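PDB 5F7V: Lmo0181 protein from Listeria monocytogenes serovar 1/2a, which binds the cyclic glucan cycloalternan as the substrate-binding lipoprotein of an ABC transporter and probably delivers it for uptake. Local coordinates for residues W151-E156 and A186-G191; Q81-G86 and F114-K119; L334-T337 and N341-A344; S365-S370 and L386-D391. All blocks are in the same frame, centred on the assembly; numbering follows the deposited sequence. Where two conformers were deposited one is given.

Contact 1 (W151-E156 and A186-G191)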
loop_
_atom_site.group_PDB
_atom_site.type_symbol
_atom_site.label_atom_id
_atom_site.label_comp_id
_atom_site.label_asym_id
_atom_site.label_seq_id
_atom_site.Cartn_x
_atom_site.Cartn_y
_atom_site.Cartn_z
ATOM N N TRP A 151 11.895 -17.281 8.661
ATOM C CA TRP A 151 11.897 -17.910 7.358
ATOM C C TRP A 151 12.659 -17.065 6.338
ATOM O O TRP A 151 12.630 -15.843 6.390
ATOM C CB TRP A 151 10.457 -18.016 6.910
ATOM C CG TRP A 151 9.698 -19.257 7.319
ATOM C CD1 TRP A 151 10.044 -20.218 8.209
ATOM C CD2 TRP A 151 8.452 -19.663 6.731
ATOM N NE1 TRP A 151 9.086 -21.216 8.207
ATOM C CE2 TRP A 151 8.107 -20.887 7.318
ATOM C CE3 TRP A 151 7.613 -19.107 5.751
ATOM C CZ2 TRP A 151 6.929 -21.574 6.931
ATOM C CZ3 TRP A 151 6.417 -19.800 5.391
ATOM C CH2 TRP A 151 6.145 -20.993 5.989
ATOM N N THR A 152 13.263 -17.768 5.385
ATOM C CA THR A 152 13.703 -17.158 4.145
ATOM C C THR A 152 12.815 -17.669 3.021
ATOM O O THR A 152 11.949 -18.532 3.217
ATOM C CB THR A 152 15.202 -17.385 3.858
ATOM O OG1 THR A 152 15.455 -18.785 3.645
ATOM C CG2 THR A 152 16.068 -16.822 4.960
ATOM N N TRP A 153 13.027 -17.148 1.810
ATOM C CA TRP A 153 12.205 -17.596 0.665
ATOM C C TRP A 153 12.111 -19.099 0.571
ATOM O O TRP A 153 11.018 -19.636 0.305
ATOM C CB TRP A 153 12.778 -17.119 -0.660
ATOM C CG TRP A 153 12.737 -15.638 -0.882
ATOM C CD1 TRP A 153 12.029 -14.659 -0.213
ATOM C CD2 TRP A 153 13.427 -14.983 -1.943
ATOM N NE1 TRP A 153 12.284 -13.435 -0.800
ATOM C CE2 TRP A 153 13.143 -13.597 -1.852
ATOM C CE3 TRP A 153 14.304 -15.435 -2.931
ATOM C CZ2 TRP A 153 13.691 -12.672 -2.757
ATOM C CZ3 TRP A 153 14.875 -14.499 -3.795
ATOM C CH2 TRP A 153 14.544 -13.167 -3.703
ATOM N N LYS A 154 13.189 -19.832 0.816
ATOM C CA LYS A 154 13.147 -21.262 0.619
ATOM C C LYS A 154 12.178 -21.945 1.582
ATOM O O LYS A 154 11.559 -22.941 1.221
ATOM C CB LYS A 154 14.521 -21.892 0.769
ATOM C CG LYS A 154 15.118 -21.818 2.160
ATOM C CD LYS A 154 16.562 -22.289 2.205
ATOM C CE LYS A 154 17.554 -21.368 1.544
ATOM N NZ LYS A 154 17.731 -20.054 2.239
ATOM N N ASP A 155 12.001 -21.417 2.788
ATOM C CA ASP A 155 11.021 -21.997 3.726
ATOM C C ASP A 155 9.608 -21.759 3.246
ATOM O O ASP A 155 8.746 -22.653 3.323
ATOM C CB ASP A 155 11.178 -21.397 5.113
ATOM C CG ASP A 155 12.557 -21.600 5.655
ATOM O OD1 ASP A 155 12.888 -22.763 5.939
ATOM O OD2 ASP A 155 13.317 -20.632 5.824
ATOM N N GLU A 156 9.308 -20.585 2.734
ATOM C CA GLU A 156 7.974 -20.378 2.220
ATOM C C GLU A 156 7.732 -21.140 0.927
ATOM O O GLU A 156 6.601 -21.589 0.675
ATOM C CB GLU A 156 7.720 -18.899 2.012
ATOM C CG GLU A 156 6.452 -18.695 1.247
ATOM C CD GLU A 156 6.064 -17.238 1.230
ATOM O OE1 GLU A 156 6.687 -16.332 1.888
ATOM O OE2 GLU A 156 5.101 -17.056 0.456
ATOM N N ALA A 186 12.935 -7.308 -4.666
ATOM C CA ALA A 186 14.342 -7.045 -5.071
ATOM C C ALA A 186 15.222 -6.720 -3.876
ATOM O O ALA A 186 16.314 -7.282 -3.732
ATOM C CB ALA A 186 14.379 -5.912 -6.077
ATOM N N ALA A 187 14.706 -5.875 -2.982
ATOM C CA ALA A 187 15.481 -5.536 -1.781
ATOM C C ALA A 187 15.707 -6.714 -0.873
ATOM O O ALA A 187 16.727 -6.774 -0.188
ATOM C CB ALA A 187 14.769 -4.417 -1.034
ATOM N N GLN A 188 14.805 -7.688 -0.869
ATOM C CA GLN A 188 15.048 -8.925 -0.125
ATOM C C GLN A 188 16.215 -9.775 -0.630
ATOM O O GLN A 188 16.645 -10.705 0.043
ATOM C CB GLN A 188 13.765 -9.772 -0.147
ATOM C CG GLN A 188 12.601 -9.182 0.649
ATOM C CD GLN A 188 11.282 -9.857 0.383
ATOM O OE1 GLN A 188 11.162 -10.815 -0.385
ATOM N NE2 GLN A 188 10.266 -9.296 1.011
ATOM N N ASN A 189 16.718 -9.449 -1.812
ATOM C CA ASN A 189 17.884 -10.065 -2.421
ATOM C C ASN A 189 19.012 -9.061 -2.651
ATOM O O ASN A 189 19.938 -9.339 -3.391
ATOM C CB ASN A 189 17.501 -10.758 -3.732
ATOM C CG ASN A 189 18.245 -12.048 -3.968
ATOM O OD1 ASN A 189 18.585 -12.755 -3.030
ATOM N ND2 ASN A 189 18.488 -12.390 -5.215
ATOM N N GLY A 190 18.961 -7.919 -1.972
ATOM C CA GLY A 190 20.043 -6.928 -2.028
ATOM C C GLY A 190 20.008 -6.051 -3.248
ATOM O O GLY A 190 20.960 -5.286 -3.464
ATOM N N GLY A 191 18.906 -6.086 -3.973
ATOM C CA GLY A 191 18.720 -5.298 -5.206
ATOM C C GLY A 191 17.971 -4.004 -4.984
ATOM O O GLY A 191 17.491 -3.712 -3.909
#
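Trp-153, in the first turn of helix 153-163, reaches Gln-188 and Asn-189 with the pyrrole N-H and the outer carbons of the six-membered ring. Its NE1 donates to Gln-188 OE1 at 2.9 Å with an N-H...O angle of 166°, nearly straight. The acceptor lies almost exactly in the ring plane, whereas on the amide side the donor is tilted about 32° out of the carbonyl plane. In Gln-188 CG stands anti to the carbonyl carbon (chi1 -68°) and the chain beyond is extended, which carries the amide to the pyrrole edge while CB rests 3.9 Å from Trp-153 CZ2. The other amide end is held as well, since NE2 donates to Ala-277 O, and this should restrict rotation of the group. In this part of the solute-binding fold, with the Gln-188 side chain about 10 Å from a bound glucose unit, helix 179-187 terminates in a Schellman motif: Gly-191 N bonds to Ala-186 O at 2.9 Å and Gly-190 N to Ala-187 O at 3.1 Å, with Gly-190 at positive phi. Gln-188 and Asn-189, within this turn, both point CB toward Trp-153. Asn-189 CB approaches Trp-153 CH2 obliquely at 3.8 Å, its amide turned toward Asn-273, Glu-207 and Glu-210. On the indole itself stacks His-214 of helix 206-220.

Contact 2 (Q81-G86 and F114-K119); sequences QYAEKG and FKYDGK
The last turns of helix 76-85 pass beside the short strand 115-116, the backbones coming closest at Ala-83 and Tyr-116, whose CA atoms are 6.6 Å apart. Tyr-116 carries most of the contact. With CG anti to the backbone N (chi1 171°), its ring is swung across the helix, and one face is turned to the peptide joining Ala-83 to Glu-84: Ala-83 C lies over that face, toward the rim. The methyl of Ala-83 fits against the root of the side chain, with CB 3.7 Å from Tyr-116 CG. At the far end Tyr-116 OH meets the aliphatic part of Glu-84, 3.5 Å from CG, a van der Waals contact. The opposite face of the phenol is taken by the adjacent Asp-117, whose OD1 stands above it near the rim. Asp-117 and Gly-118 are the central residues of a type I' turn, closed by Tyr-116 N to Lys-119 O at 2.9 Å and Lys-119 N to Tyr-116 O at 3.0 Å. This tight hairpin joins strand 115-116 to the long strand 119-135; Tyr-116 also touches Tyr-121 of that strand and Phe-79 and Met-80 of helix 76-85, so Tyr-116 is the hairpin residue that packs on the helix.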
loop_
_atom_site.group_PDB
_atom_site.type_symbol
_atom_site.label_atom_id
_atom_site.label_comp_id
_atom_site.label_asym_id
_atom_site.label_seq_id
_atom_site.Cartn_x
_atom_site.Cartn_y
_atom_site.Cartn_z
ATOM N N GLN A 81 4.322 12.932 -8.294
ATOM C CA GLN A 81 3.697 13.280 -9.569
ATOM C C GLN A 81 2.821 14.510 -9.403
ATOM O O GLN A 81 2.852 15.428 -10.230
ATOM C CB GLN A 81 2.865 12.122 -10.121
ATOM C CG GLN A 81 2.402 12.380 -11.544
ATOM C CD GLN A 81 1.682 11.219 -12.190
ATOM O OE1 GLN A 81 1.362 10.203 -11.571
ATOM N NE2 GLN A 81 1.395 11.387 -13.463
ATOM N N TYR A 82 2.008 14.536 -8.351
ATOM C CA TYR A 82 1.093 15.663 -8.099
ATOM C C TYR A 82 1.792 16.904 -7.586
ATOM O O TYR A 82 1.514 18.036 -7.981
ATOM C CB TYR A 82 -0.042 15.220 -7.167
ATOM C CG TYR A 82 -1.113 14.419 -7.882
ATOM C CD1 TYR A 82 -0.836 13.221 -8.501
ATOM C CD2 TYR A 82 -2.428 14.886 -7.971
ATOM C CE1 TYR A 82 -1.810 12.493 -9.158
ATOM C CE2 TYR A 82 -3.402 14.178 -8.635
ATOM C CZ TYR A 82 -3.083 12.969 -9.230
ATOM O OH TYR A 82 -4.023 12.220 -9.916
ATOM N N ALA A 83 2.749 16.703 -6.702
ATOM C CA ALA A 83 3.458 17.838 -6.127
ATOM C C ALA A 83 4.211 18.557 -7.209
ATOM O O ALA A 83 4.125 19.774 -7.271
ATOM C CB ALA A 83 4.382 17.408 -5.004
ATOM N N GLU A 84 4.886 17.816 -8.080
ATOM C CA GLU A 84 5.695 18.415 -9.131
ATOM C C GLU A 84 4.876 19.056 -10.259
ATOM O O GLU A 84 5.354 19.954 -10.953
ATOM C CB GLU A 84 6.670 17.383 -9.692
ATOM C CG GLU A 84 7.797 18.042 -10.459
ATOM C CD GLU A 84 8.930 17.093 -10.763
ATOM O OE1 GLU A 84 9.001 15.961 -10.223
ATOM O OE2 GLU A 84 9.767 17.533 -11.570
ATOM N N LYS A 85 3.652 18.584 -10.458
ATOM C CA LYS A 85 2.688 19.162 -11.409
ATOM C C LYS A 85 2.134 20.499 -10.926
ATOM O O LYS A 85 1.571 21.236 -11.741
ATOM C CB LYS A 85 1.552 18.162 -11.599
ATOM C CG LYS A 85 0.463 18.458 -12.619
ATOM C CD LYS A 85 -0.500 17.281 -12.790
ATOM C CE LYS A 85 -0.895 16.576 -11.503
ATOM N NZ LYS A 85 -1.980 15.558 -11.472
ATOM N N GLY A 86 2.292 20.811 -9.638
ATOM C CA GLY A 86 1.824 22.067 -9.066
ATOM C C GLY A 86 0.345 22.140 -8.733
ATOM O O GLY A 86 -0.194 23.240 -8.572
ATOM N N PHE A 114 4.854 13.371 2.401
ATOM C CA PHE A 114 4.059 14.392 1.740
ATOM C C PHE A 114 4.749 15.735 1.735
ATOM O O PHE A 114 4.101 16.758 1.640
ATOM C CB PHE A 114 2.629 14.434 2.296
ATOM C CG PHE A 114 1.982 13.082 2.183
ATOM C CD1 PHE A 114 1.516 12.645 0.965
ATOM C CD2 PHE A 114 1.924 12.218 3.264
ATOM C CE1 PHE A 114 1.016 11.377 0.801
ATOM C CE2 PHE A 114 1.427 10.966 3.114
ATOM C CZ PHE A 114 0.994 10.536 1.878
ATOM N N LYS A 115 6.066 15.685 1.835
ATOM C CA LYS A 115 6.910 16.863 1.716
ATOM C C LYS A 115 7.586 16.852 0.345
ATOM O O LYS A 115 8.036 15.793 -0.113
ATOM C CB LYS A 115 7.943 16.845 2.842
ATOM C CG LYS A 115 8.807 18.075 3.062
ATOM C CD LYS A 115 9.655 17.979 4.327
ATOM C CE LYS A 115 9.317 16.898 5.354
ATOM N NZ LYS A 115 8.211 17.059 6.359
ATOM N N TYR A 116 7.608 18.011 -0.291
ATOM C CA TYR A 116 8.230 18.207 -1.585
ATOM C C TYR A 116 8.956 19.547 -1.543
ATOM O O TYR A 116 8.377 20.557 -1.142
ATOM C CB TYR A 116 7.188 18.206 -2.700
ATOM C CG TYR A 116 7.737 18.616 -4.047
ATOM C CD1 TYR A 116 8.632 17.798 -4.729
ATOM C CD2 TYR A 116 7.353 19.806 -4.634
ATOM C CE1 TYR A 116 9.131 18.146 -5.972
ATOM C CE2 TYR A 116 7.856 20.176 -5.874
ATOM C CZ TYR A 116 8.752 19.344 -6.531
ATOM O OH TYR A 116 9.235 19.705 -7.780
ATOM N N ASP A 117 10.224 19.529 -1.944
ATOM C CA ASP A 117 11.092 20.719 -1.955
ATOM C C ASP A 117 11.043 21.457 -0.602
ATOM O O ASP A 117 10.913 22.684 -0.561
ATOM C CB ASP A 117 10.680 21.679 -3.085
ATOM C CG ASP A 117 11.156 21.236 -4.473
ATOM O OD1 ASP A 117 11.681 20.111 -4.675
ATOM O OD2 ASP A 117 11.002 22.053 -5.416
ATOM N N GLY A 118 11.083 20.690 0.484
ATOM C CA GLY A 118 11.116 21.241 1.835
ATOM C C GLY A 118 9.801 21.785 2.375
ATOM O O GLY A 118 9.796 22.408 3.427
ATOM N N LYS A 119 8.697 21.571 1.656
ATOM C CA LYS A 119 7.387 22.104 2.046
ATOM C C LYS A 119 6.366 20.965 2.166
ATOM O O LYS A 119 6.404 19.976 1.428
ATOM C CB LYS A 119 6.912 23.111 1.017
ATOM C CG LYS A 119 7.786 24.365 0.966
ATOM C CD LYS A 119 7.446 25.236 -0.227
ATOM C CE LYS A 119 7.917 24.630 -1.533
ATOM N NZ LYS A 119 7.685 25.601 -2.634
#

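Contact 3 (L334-T337 and N341-A344); sequences LDAT and NREA
Arg-342 folds its side chain against the peptide that leaves helix 327-335, meeting Leu-334 and Ala-336 along its length. CB comes first, 3.8 Å from Leu-334 O. From there CG, anti to the carbonyl carbon (chi1 -62°), has two carbonyl oxygens on one side of it, Leu-334 O at 3.6 Å and Ala-336 O at 3.4 Å. A bend at chi2 (-66°) turns the chain, and CD passes 3.8 Å from Ala-336 O. NE is 3.1 Å from that same oxygen, yet the angle is too poor for a hydrogen bond: Ala-336 O sits over a face of the guanidinium, and NE instead donates to Pro-339 O. CZ and the terminal nitrogens lie against the methyl of Ala-336, which rests over one face, off toward the rim, with Ala-336 CB 3.5 Å from Arg-342 NH2. At the tip NH2 donates to Pro-338 O and NH1 to Asn-318 OD1, and Tyr-333 of helix 327-335 adds a cation-pi interaction, so outside partners anchor the buried charged group in position. Beside it, Leu-334 CD2 touches the carboxylate carbon of Glu-343, CD, at 3.7 Å, a van der Waals contact of a methyl with a carboxylate, at the exposed rim. A short connection turns the chain from helix 327-335 through Pro-338 and Pro-339 into helix 343-347, with the guanidinium on the inside of the bend, while Asn-341 ties it to Asp-266 and Val-267 of strand 265-268.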
loop_
_atom_site.group_PDB
_atom_site.type_symbol
_atom_site.label_atom_id
_atom_site.label_comp_id
_atom_site.label_asym_id
_atom_site.label_seq_id
_atom_site.Cartn_x
_atom_site.Cartn_y
_atom_site.Cartn_z
ATOM N N LEU A 334 -3.431 -3.616 19.001
ATOM C CA LEU A 334 -2.600 -4.753 19.430
ATOM C C LEU A 334 -3.468 -5.833 20.097
ATOM O O LEU A 334 -3.155 -7.030 19.987
ATOM C CB LEU A 334 -1.526 -4.287 20.413
ATOM C CG LEU A 334 -0.349 -3.539 19.809
ATOM C CD1 LEU A 334 0.463 -2.960 20.953
ATOM C CD2 LEU A 334 0.436 -4.502 18.915
ATOM N N ASP A 335 -4.567 -5.441 20.733
ATOM C CA ASP A 335 -5.395 -6.387 21.464
ATOM C C ASP A 335 -6.495 -7.003 20.621
ATOM O O ASP A 335 -7.124 -7.995 21.012
ATOM C CB ASP A 335 -6.020 -5.689 22.681
ATOM C CG ASP A 335 -4.990 -5.314 23.752
ATOM O OD1 ASP A 335 -3.876 -5.877 23.755
ATOM O OD2 ASP A 335 -5.285 -4.466 24.604
ATOM N N ALA A 336 -6.738 -6.418 19.461
ATOM C CA ALA A 336 -7.785 -6.892 18.569
ATOM C C ALA A 336 -7.377 -8.171 17.845
ATOM O O ALA A 336 -6.205 -8.448 17.582
ATOM C CB ALA A 336 -8.085 -5.804 17.542
ATOM N N THR A 337 -8.377 -8.990 17.575
ATOM C CA THR A 337 -8.150 -10.272 16.879
ATOM C C THR A 337 -9.414 -10.652 16.086
ATOM O O THR A 337 -10.510 -10.323 16.569
ATOM C CB THR A 337 -7.738 -11.381 17.866
ATOM O OG1 THR A 337 -7.464 -12.605 17.159
ATOM C CG2 THR A 337 -8.774 -11.663 18.958
ATOM N N ASN A 341 -1.465 -12.204 15.787
ATOM C CA ASN A 341 -0.074 -11.723 15.821
ATOM C C ASN A 341 0.056 -10.309 15.283
ATOM O O ASN A 341 0.798 -10.053 14.344
ATOM C CB ASN A 341 0.798 -12.692 15.052
ATOM C CG ASN A 341 2.268 -12.408 15.234
ATOM O OD1 ASN A 341 2.674 -11.830 16.249
ATOM N ND2 ASN A 341 3.084 -12.795 14.262
ATOM N N ARG A 342 -0.686 -9.389 15.909
ATOM C CA ARG A 342 -0.650 -7.979 15.572
ATOM C C ARG A 342 0.773 -7.407 15.679
ATOM O O ARG A 342 1.126 -6.503 14.905
ATOM C CB ARG A 342 -1.616 -7.202 16.486
ATOM C CG ARG A 342 -3.098 -7.558 16.396
ATOM C CD ARG A 342 -3.640 -7.177 15.056
ATOM N NE ARG A 342 -5.065 -7.473 14.857
ATOM C CZ ARG A 342 -6.025 -6.579 14.664
ATOM N NH1 ARG A 342 -5.745 -5.288 14.689
ATOM N NH2 ARG A 342 -7.250 -6.999 14.369
ATOM N N GLU A 343 1.597 -7.968 16.571
ATOM C CA GLU A 343 2.976 -7.475 16.687
ATOM C C GLU A 343 3.756 -7.628 15.396
ATOM O O GLU A 343 4.670 -6.831 15.186
ATOM C CB GLU A 343 3.735 -8.061 17.880
ATOM C CG GLU A 343 3.322 -7.539 19.228
ATOM C CD GLU A 343 3.723 -6.111 19.610
ATOM O OE1 GLU A 343 4.261 -5.320 18.787
ATOM O OE2 GLU A 343 3.469 -5.798 20.807
ATOM N N ALA A 344 3.411 -8.574 14.524
ATOM C CA ALA A 344 4.119 -8.680 13.249
ATOM C C ALA A 344 4.033 -7.399 12.441
ATOM O O ALA A 344 4.958 -7.078 11.694
ATOM C CB ALA A 344 3.582 -9.825 12.398
#

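Contact 4 (S365-S370 and L386-D391); sequences SDYTNS and LKNSED
An antiparallel helical hairpin joins helix 361-376 to helix 382-397 near the C terminus; the axes of the two short segments approach to 9.4 Å at 163° between their directions. The nearest CA atoms, of Thr-368 and Ser-389, are 5.5 Å apart, consistent with the small side chains there. Thr-368 OG1 and Ser-389 OG stand 3.3 Å from each other, at best a weak hydrogen bond, and both hydroxyls also turn back to their own helices, toward Ile-364 O (weakly) and Ala-385 O. Alongside, Tyr-367 extends with CG anti to the backbone N (chi1 179°), spanning the gap to Asn-388. Its CE2 is 3.4 Å from Asn-388 O, which lies oblique to the ring, and its OH is 3.5 Å from Asn-388 CB. The Asn-388 amide itself reaches back to the first helix, where ND2 bonds to Glu-371 OE1. Two waters complete the seam: one links Tyr-367 OH, at 2.9 Å, to Asn-388 O; the other joins Thr-368 OG1, at 2.7 Å, to Ser-389 O through a weak bond. The interface is therefore polar and partly hydrated, with hydroxyls and waters supplementing main-chain carbonyls that are already part of the helices.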
loop_
_atom_site.group_PDB
_atom_site.type_symbol
_atom_site.label_atom_id
_atom_site.label_comp_id
_atom_site.label_asym_id
_atom_site.label_seq_id
_atom_site.Cartn_x
_atom_site.Cartn_y
_atom_site.Cartn_z
ATOM N N SER A 365 5.380 1.965 -13.716
ATOM C CA SER A 365 4.761 0.774 -13.155
ATOM C C SER A 365 3.839 0.079 -14.134
ATOM O O SER A 365 3.876 -1.143 -14.253
ATOM C CB SER A 365 4.015 1.159 -11.866
ATOM O OG SER A 365 4.952 1.549 -10.851
ATOM N N ASP A 366 3.062 0.854 -14.867
ATOM C CA ASP A 366 2.186 0.240 -15.843
ATOM C C ASP A 366 2.984 -0.572 -16.864
ATOM O O ASP A 366 2.588 -1.695 -17.231
ATOM C CB ASP A 366 1.341 1.290 -16.556
ATOM C CG ASP A 366 0.272 1.902 -15.676
ATOM O OD1 ASP A 366 -0.115 1.410 -14.610
ATOM O OD2 ASP A 366 -0.205 2.968 -16.101
ATOM N N TYR A 367 4.072 0.014 -17.360
ATOM C CA TYR A 367 4.878 -0.708 -18.369
ATOM C C TYR A 367 5.488 -1.983 -17.797
ATOM O O TYR A 367 5.367 -3.064 -18.346
ATOM C CB TYR A 367 5.981 0.192 -18.927
ATOM C CG TYR A 367 6.822 -0.526 -19.946
ATOM C CD1 TYR A 367 6.433 -0.569 -21.279
ATOM C CD2 TYR A 367 7.953 -1.248 -19.591
ATOM C CE1 TYR A 367 7.198 -1.262 -22.220
ATOM C CE2 TYR A 367 8.703 -1.944 -20.511
ATOM C CZ TYR A 367 8.317 -1.970 -21.821
ATOM O OH TYR A 367 9.066 -2.683 -22.759
ATOM N N THR A 368 6.113 -1.854 -16.637
ATOM C CA THR A 368 6.760 -2.980 -15.991
ATOM C C THR A 368 5.741 -4.046 -15.655
ATOM O O THR A 368 6.026 -5.237 -15.810
ATOM C CB THR A 368 7.509 -2.533 -14.732
ATOM O OG1 THR A 368 8.589 -1.699 -15.179
ATOM C CG2 THR A 368 8.089 -3.652 -13.931
ATOM N N ASN A 369 4.555 -3.647 -15.198
ATOM C CA ASN A 369 3.535 -4.624 -14.848
ATOM C C ASN A 369 3.093 -5.415 -16.056
ATOM O O ASN A 369 2.845 -6.615 -15.968
ATOM C CB ASN A 369 2.332 -3.966 -14.171
ATOM C CG ASN A 369 2.657 -3.482 -12.786
ATOM O OD1 ASN A 369 3.649 -3.915 -12.228
ATOM N ND2 ASN A 369 1.851 -2.627 -12.227
ATOM N N SER A 370 3.022 -4.760 -17.211
ATOM C CA SER A 370 2.671 -5.479 -18.440
ATOM C C SER A 370 3.789 -6.494 -18.758
ATOM O O SER A 370 3.484 -7.630 -19.118
ATOM C CB SER A 370 2.469 -4.488 -19.585
ATOM O OG SER A 370 2.312 -5.145 -20.831
ATOM N N LEU A 386 12.947 -7.690 -17.275
ATOM C CA LEU A 386 13.788 -6.715 -16.590
ATOM C C LEU A 386 14.606 -5.894 -17.564
ATOM O O LEU A 386 14.803 -4.692 -17.301
ATOM C CB LEU A 386 14.618 -7.413 -15.525
ATOM C CG LEU A 386 13.777 -7.938 -14.375
ATOM C CD1 LEU A 386 14.626 -8.817 -13.504
ATOM C CD2 LEU A 386 13.128 -6.833 -13.546
ATOM N N LYS A 387 15.102 -6.487 -18.649
ATOM C CA LYS A 387 15.802 -5.721 -19.682
ATOM C C LYS A 387 14.861 -4.691 -20.254
ATOM O O LYS A 387 15.190 -3.500 -20.372
ATOM C CB LYS A 387 16.302 -6.625 -20.787
ATOM C CG LYS A 387 16.957 -5.870 -21.918
ATOM C CD LYS A 387 17.299 -6.772 -23.113
ATOM C CE LYS A 387 18.141 -6.072 -24.179
ATOM N NZ LYS A 387 17.477 -4.891 -24.746
ATOM N N ASN A 388 13.658 -5.120 -20.619
ATOM C CA ASN A 388 12.683 -4.190 -21.211
ATOM C C ASN A 388 12.298 -3.078 -20.252
ATOM O O ASN A 388 12.146 -1.935 -20.668
ATOM C CB ASN A 388 11.466 -4.985 -21.670
ATOM C CG ASN A 388 11.780 -5.914 -22.820
ATOM O OD1 ASN A 388 12.826 -5.845 -23.470
ATOM N ND2 ASN A 388 10.862 -6.816 -23.071
ATOM N N SER A 389 12.152 -3.431 -18.982
ATOM C CA SER A 389 11.844 -2.441 -17.959
ATOM C C SER A 389 12.986 -1.448 -17.760
ATOM O O SER A 389 12.723 -0.270 -17.577
ATOM C CB SER A 389 11.548 -3.119 -16.631
ATOM O OG SER A 389 10.397 -3.940 -16.697
ATOM N N GLU A 390 14.233 -1.910 -17.799
ATOM C CA GLU A 390 15.393 -1.021 -17.718
ATOM C C GLU A 390 15.399 -0.061 -18.910
ATOM O O GLU A 390 15.572 1.155 -18.736
ATOM C CB GLU A 390 16.692 -1.840 -17.673
ATOM C CG GLU A 390 17.960 -1.004 -17.443
ATOM C CD GLU A 390 18.896 -0.760 -18.631
ATOM O OE1 GLU A 390 18.552 -1.188 -19.766
ATOM O OE2 GLU A 390 19.983 -0.116 -18.464
ATOM N N ASP A 391 15.190 -0.570 -20.115
ATOM C CA ASP A 391 15.128 0.292 -21.310
ATOM C C ASP A 391 14.037 1.345 -21.217
ATOM O O ASP A 391 14.262 2.516 -21.549
ATOM C CB ASP A 391 14.899 -0.565 -22.545
ATOM C CG ASP A 391 16.056 -1.524 -22.838
ATOM O OD1 ASP A 391 17.187 -1.210 -22.383
ATOM O OD2 ASP A 391 15.891 -2.575 -23.507
HETATM O O HOH W 1 11.524 -1.399 -23.515
HETATM O O HOH W 2 9.526 0.245 -16.812
#

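From the N terminus, contact 2 comes first, closing a loop of 27 residues between helix 76-85 and the hairpin at strand 115-116. Contact 1 follows, joining the start of helix 153-163 to the end of helix 179-187 across 29 residues. Contact 3 spans three residues at a helix corner, and contact 4 spans fifteen between the two C-terminal helices. All four lie in series; none nests in or crosses another. Contacts 1 and 4 are neighbours, nearest atoms about 8 Å apart, and helix 179-187, whose end forms one side of contact 1, also touches contact 4 through Met-179 on Thr-368. Contacts 3 and 4 fall on opposite sides of the chain's centre, with their own centres 37 Å apart.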